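Local coordinates for protein putative cytosine/guanine deaminase (Unidentified, PDB 2PAJ) that catalyses the hydrolytic deamination of 2-amino-4-hydroxypteridines such as isoxanthopterin to the 2,4-dihydroxypteridines, releasing ammonium, as a zinc-dependent amidohydrolase, at residues S11-G23 with E58-P70. Sequence-based numbering, arbitrary orientation.
Sequences STLIRNAAAIMTG and ETIVDATDCVIYP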
loop_
_atom_site.group_PDB
_atom_site.type_symbol
_atom_site.label_atom_id
_atom_site.label_comp_id
_atom_site.label_asym_id
_atom_site.label_seq_id
_atom_site.Cartn_x
_atom_site.Cartn_y
_atom_site.Cartn_z
ATOM N N SER A 11 20.372 18.351 -5.450
ATOM C CA SER A 11 19.228 19.197 -5.778
ATOM C C SER A 11 18.711 18.797 -7.147
ATOM O O SER A 11 19.475 18.422 -8.035
ATOM C CB SER A 11 19.614 20.669 -5.797
ATOM O OG SER A 11 18.455 21.471 -5.909
ATOM N N THR A 12 17.407 18.871 -7.326
ATOM C CA THR A 12 16.856 18.487 -8.605
ATOM C C THR A 12 15.689 19.366 -8.998
ATOM O O THR A 12 14.926 19.819 -8.151
ATOM C CB THR A 12 16.419 17.027 -8.571
ATOM O OG1 THR A 12 17.569 16.208 -8.326
ATOM C CG2 THR A 12 15.767 16.635 -9.882
ATOM N N LEU A 13 15.555 19.612 -10.293
ATOM C CA LEU A 13 14.472 20.441 -10.773
ATOM C C LEU A 13 13.678 19.743 -11.860
ATOM O O LEU A 13 14.185 19.455 -12.939
ATOM C CB LEU A 13 15.017 21.771 -11.297
ATOM C CG LEU A 13 14.025 22.897 -11.606
ATOM C CD1 LEU A 13 13.504 23.483 -10.314
ATOM C CD2 LEU A 13 14.708 23.978 -12.429
ATOM N N ILE A 14 12.428 19.443 -11.545
ATOM C CA ILE A 14 11.526 18.828 -12.500
ATOM C C ILE A 14 10.913 20.056 -13.168
ATOM O O ILE A 14 10.315 20.903 -12.499
ATOM C CB ILE A 14 10.447 17.998 -11.771
ATOM C CG1 ILE A 14 11.118 16.918 -10.913
ATOM C CG2 ILE A 14 9.503 17.357 -12.771
ATOM C CD1 ILE A 14 10.149 16.133 -10.058
ATOM N N ARG A 15 11.092 20.175 -14.478
ATOM C CA ARG A 15 10.588 21.349 -15.173
ATOM C C ARG A 15 9.514 21.119 -16.215
ATOM O O ARG A 15 9.436 20.060 -16.847
ATOM C CB ARG A 15 11.725 22.089 -15.882
ATOM C CG ARG A 15 13.056 22.118 -15.174
ATOM C CD ARG A 15 14.041 22.897 -16.032
ATOM N NE ARG A 15 13.609 24.288 -16.214
ATOM C CZ ARG A 15 14.065 25.105 -17.162
ATOM N NH1 ARG A 15 14.975 24.679 -18.038
ATOM N NH2 ARG A 15 13.620 26.356 -17.228
ATOM N N ASN A 16 8.697 22.156 -16.378
ATOM C CA ASN A 16 7.653 22.213 -17.388
ATOM C C ASN A 16 6.615 21.101 -17.393
ATOM O O ASN A 16 6.363 20.487 -18.426
ATOM C CB ASN A 16 8.341 22.304 -18.749
ATOM C CG ASN A 16 7.437 22.819 -19.819
ATOM O OD1 ASN A 16 6.785 23.846 -19.649
ATOM N ND2 ASN A 16 7.394 22.118 -20.945
ATOM N N ALA A 17 5.998 20.852 -16.245
ATOM C CA ALA A 17 4.985 19.801 -16.148
ATOM C C ALA A 17 3.669 20.273 -16.777
ATOM O O ALA A 17 3.292 21.444 -16.651
ATOM C CB ALA A 17 4.764 19.426 -14.697
ATOM N N ALA A 18 2.976 19.361 -17.454
ATOM C CA ALA A 18 1.711 19.681 -18.094
ATOM C C ALA A 18 0.609 19.810 -17.046
ATOM O O ALA A 18 -0.370 20.522 -17.247
ATOM C CB ALA A 18 1.358 18.602 -19.102
ATOM N N ALA A 19 0.777 19.115 -15.925
ATOM C CA ALA A 19 -0.197 19.141 -14.840
ATOM C C ALA A 19 0.408 18.628 -13.533
ATOM O O ALA A 19 1.299 17.772 -13.541
ATOM C CB ALA A 19 -1.408 18.309 -15.212
ATOM N N ILE A 20 -0.092 19.152 -12.414
ATOM C CA ILE A 20 0.382 18.765 -11.088
ATOM C C ILE A 20 -0.752 18.521 -10.090
ATOM O O ILE A 20 -1.357 19.466 -9.590
ATOM C CB ILE A 20 1.294 19.854 -10.474
ATOM C CG1 ILE A 20 2.435 20.209 -11.434
ATOM C CG2 ILE A 20 1.877 19.349 -9.168
ATOM C CD1 ILE A 20 3.338 21.341 -10.949
ATOM N N MET A 21 -1.039 17.259 -9.797
ATOM C CA MET A 21 -2.078 16.942 -8.818
ATOM C C MET A 21 -1.417 16.847 -7.430
ATOM O O MET A 21 -0.422 16.154 -7.247
ATOM C CB MET A 21 -2.779 15.634 -9.189
ATOM C CG MET A 21 -3.412 15.619 -10.590
ATOM S SD MET A 21 -4.439 17.050 -11.040
ATOM C CE MET A 21 -5.928 16.726 -10.155
ATOM N N THR A 22 -1.980 17.558 -6.461
ATOM C CA THR A 22 -1.430 17.618 -5.115
ATOM C C THR A 22 -1.801 16.508 -4.157
ATOM O O THR A 22 -1.111 16.288 -3.162
ATOM C CB THR A 22 -1.840 18.907 -4.425
ATOM O OG1 THR A 22 -1.760 19.989 -5.355
ATOM C CG2 THR A 22 -0.896 19.192 -3.249
ATOM N N GLY A 23 -2.887 15.814 -4.444
ATOM C CA GLY A 23 -3.320 14.773 -3.542
ATOM C C GLY A 23 -3.962 15.450 -2.345
ATOM O O GLY A 23 -3.970 14.911 -1.245
ATOM N N GLU A 58 22.738 21.890 -10.930
ATOM C CA GLU A 58 21.566 21.198 -10.419
ATOM C C GLU A 58 21.082 20.143 -11.409
ATOM O O GLU A 58 21.276 20.279 -12.617
ATOM C CB GLU A 58 20.464 22.213 -10.152
ATOM C CG GLU A 58 19.236 21.642 -9.499
ATOM C CD GLU A 58 18.175 22.695 -9.289
ATOM O OE1 GLU A 58 17.683 23.236 -10.308
ATOM O OE2 GLU A 58 17.844 22.987 -8.116
ATOM N N THR A 59 20.467 19.081 -10.902
ATOM C CA THR A 59 19.957 18.041 -11.787
ATOM C C THR A 59 18.643 18.507 -12.371
ATOM O O THR A 59 17.794 19.065 -11.659
ATOM C CB THR A 59 19.702 16.730 -11.043
ATOM O OG1 THR A 59 20.947 16.206 -10.569
ATOM C CG2 THR A 59 19.034 15.710 -11.962
ATOM N N ILE A 60 18.473 18.292 -13.669
ATOM C CA ILE A 60 17.244 18.710 -14.310
ATOM C C ILE A 60 16.562 17.586 -15.049
ATOM O O ILE A 60 17.200 16.809 -15.755
ATOM C CB ILE A 60 17.493 19.881 -15.280
ATOM C CG1 ILE A 60 17.907 21.115 -14.486
ATOM C CG2 ILE A 60 16.234 20.180 -16.082
ATOM C CD1 ILE A 60 18.145 22.312 -15.332
ATOM N N VAL A 61 15.257 17.488 -14.852
ATOM C CA VAL A 61 14.468 16.470 -15.522
ATOM C C VAL A 61 13.338 17.196 -16.252
ATOM O O VAL A 61 12.507 17.864 -15.631
ATOM C CB VAL A 61 13.915 15.416 -14.507
ATOM C CG1 VAL A 61 13.428 16.093 -13.270
ATOM C CG2 VAL A 61 12.792 14.617 -15.133
ATOM N N ASP A 62 13.346 17.080 -17.581
ATOM C CA ASP A 62 12.358 17.714 -18.450
ATOM C C ASP A 62 11.033 16.953 -18.455
ATOM O O ASP A 62 10.892 15.908 -19.099
ATOM C CB ASP A 62 12.919 17.805 -19.870
ATOM C CG ASP A 62 12.005 18.556 -20.813
ATOM O OD1 ASP A 62 11.500 19.624 -20.407
ATOM O OD2 ASP A 62 11.796 18.085 -21.957
ATOM N N ALA A 63 10.061 17.496 -17.733
ATOM C CA ALA A 63 8.753 16.873 -17.632
ATOM C C ALA A 63 7.783 17.508 -18.599
ATOM O O ALA A 63 6.590 17.624 -18.315
ATOM C CB ALA A 63 8.221 16.991 -16.208
ATOM N N THR A 64 8.303 17.935 -19.742
ATOM C CA THR A 64 7.459 18.542 -20.753
ATOM C C THR A 64 6.437 17.520 -21.242
ATOM O O THR A 64 6.791 16.389 -21.605
ATOM C CB THR A 64 8.283 19.031 -21.939
ATOM O OG1 THR A 64 9.248 19.976 -21.476
ATOM C CG2 THR A 64 7.390 19.696 -22.967
ATOM N N ASP A 65 5.171 17.939 -21.227
ATOM C CA ASP A 65 4.031 17.128 -21.651
ATOM C C ASP A 65 3.698 16.039 -20.649
ATOM O O ASP A 65 2.805 15.224 -20.892
ATOM C CB ASP A 65 4.287 16.474 -23.015
ATOM C CG ASP A 65 4.482 17.480 -24.119
ATOM O OD1 ASP A 65 3.707 18.457 -24.183
ATOM O OD2 ASP A 65 5.404 17.277 -24.931
ATOM N N CYS A 66 4.416 16.015 -19.531
ATOM C CA CYS A 66 4.173 15.006 -18.515
ATOM C C CYS A 66 3.300 15.511 -17.390
ATOM O O CYS A 66 3.256 16.698 -17.090
ATOM C CB CYS A 66 5.489 14.491 -17.937
ATOM S SG CYS A 66 6.485 13.584 -19.105
ATOM N N VAL A 67 2.604 14.570 -16.771
ATOM C CA VAL A 67 1.708 14.849 -15.664
ATOM C C VAL A 67 2.380 14.366 -14.378
ATOM O O VAL A 67 3.010 13.304 -14.340
ATOM C CB VAL A 67 0.349 14.123 -15.873
ATOM C CG1 VAL A 67 -0.602 14.419 -14.734
ATOM C CG2 VAL A 67 -0.268 14.563 -17.187
ATOM N N ILE A 68 2.252 15.167 -13.330
ATOM C CA ILE A 68 2.842 14.836 -12.045
ATOM C C ILE A 68 1.741 14.524 -11.039
ATOM O O ILE A 68 0.716 15.201 -10.990
ATOM C CB ILE A 68 3.744 16.000 -11.537
ATOM C CG1 ILE A 68 4.968 16.127 -12.447
ATOM C CG2 ILE A 68 4.193 15.745 -10.111
ATOM C CD1 ILE A 68 5.899 17.239 -12.080
ATOM N N TYR A 69 1.970 13.470 -10.263
ATOM C CA TYR A 69 1.057 12.970 -9.235
ATOM C C TYR A 69 1.940 12.638 -8.034
ATOM O O TYR A 69 3.162 12.503 -8.167
ATOM C CB TYR A 69 0.455 11.628 -9.681
ATOM C CG TYR A 69 -0.859 11.596 -10.453
ATOM C CD1 TYR A 69 -1.128 12.503 -11.486
ATOM C CD2 TYR A 69 -1.804 10.589 -10.193
ATOM C CE1 TYR A 69 -2.297 12.409 -12.237
ATOM C CE2 TYR A 69 -2.968 10.484 -10.937
ATOM C CZ TYR A 69 -3.210 11.394 -11.959
ATOM O OH TYR A 69 -4.349 11.269 -12.716
ATOM N N PRO A 70 1.352 12.539 -6.837
ATOM C CA PRO A 70 2.234 12.181 -5.728
ATOM C C PRO A 70 2.285 10.650 -5.861
ATOM O O PRO A 70 1.311 10.047 -6.314
ATOM C CB PRO A 70 1.467 12.668 -4.502
ATOM C CG PRO A 70 0.066 12.607 -4.919
ATOM C CD PRO A 70 0.100 13.120 -6.335
HETATM O O HOH W 1 4.239 20.276 -20.301
#
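Met21 CG meets the Tyr69 ring obliquely, 3.8 Å from CE1; bends at chi2 and chi3 then carry the sulfur away, while Tyr417 makes an edge-to-face contact with the ring and Tyr69 OH bonds to Ala431 O. The amide of Asn16 donates almost in its own plane, ND2 to Thr64 OG1 at 2.9 Å and 166°, so Thr64, inside the turn, holds the partner segment. The carboxylate of Glu58 receives Ser11 OG on the anti lone pair of OE2 (2.7 Å), which also takes a salt bridge from Arg40. The extended chain of Glu58, chi1 -175° and chi2 -179°, brings its carboxylate to Ser11.

Between these polar ends the strands 11-15 and 59-62 run parallel, their backbone bonds including Val61 N to Leu13 O (2.9 Å). Beta-branched residues suit this extended backbone: Ile14 and Val61 lie side by side on one face, CG1 to CG1, and Ile14 CG2 also touches Ala63 CB and Ile68 CD1 (3.7 Å). Small Ala17 lets Ile68 CD1 approach its CB to 3.6 Å. After the type II turn Ala63–Cys66, pairing resumes with Ala18 N to Cys66 O, then Ile68 N to Ala19 O (2.8 Å).

This structural packing, away from the zinc site, ties a small mixed sheet to the family's TIM barrel. Strand 59-62 is outermost beside 11-15, whose other neighbour is antiparallel 39-42; 67-73 pairs in parallel with 19-20 and barrel strand 131-136, antiparallel with 414-418, and helix 383-398 packs on Met21, Tyr69 and Pro70.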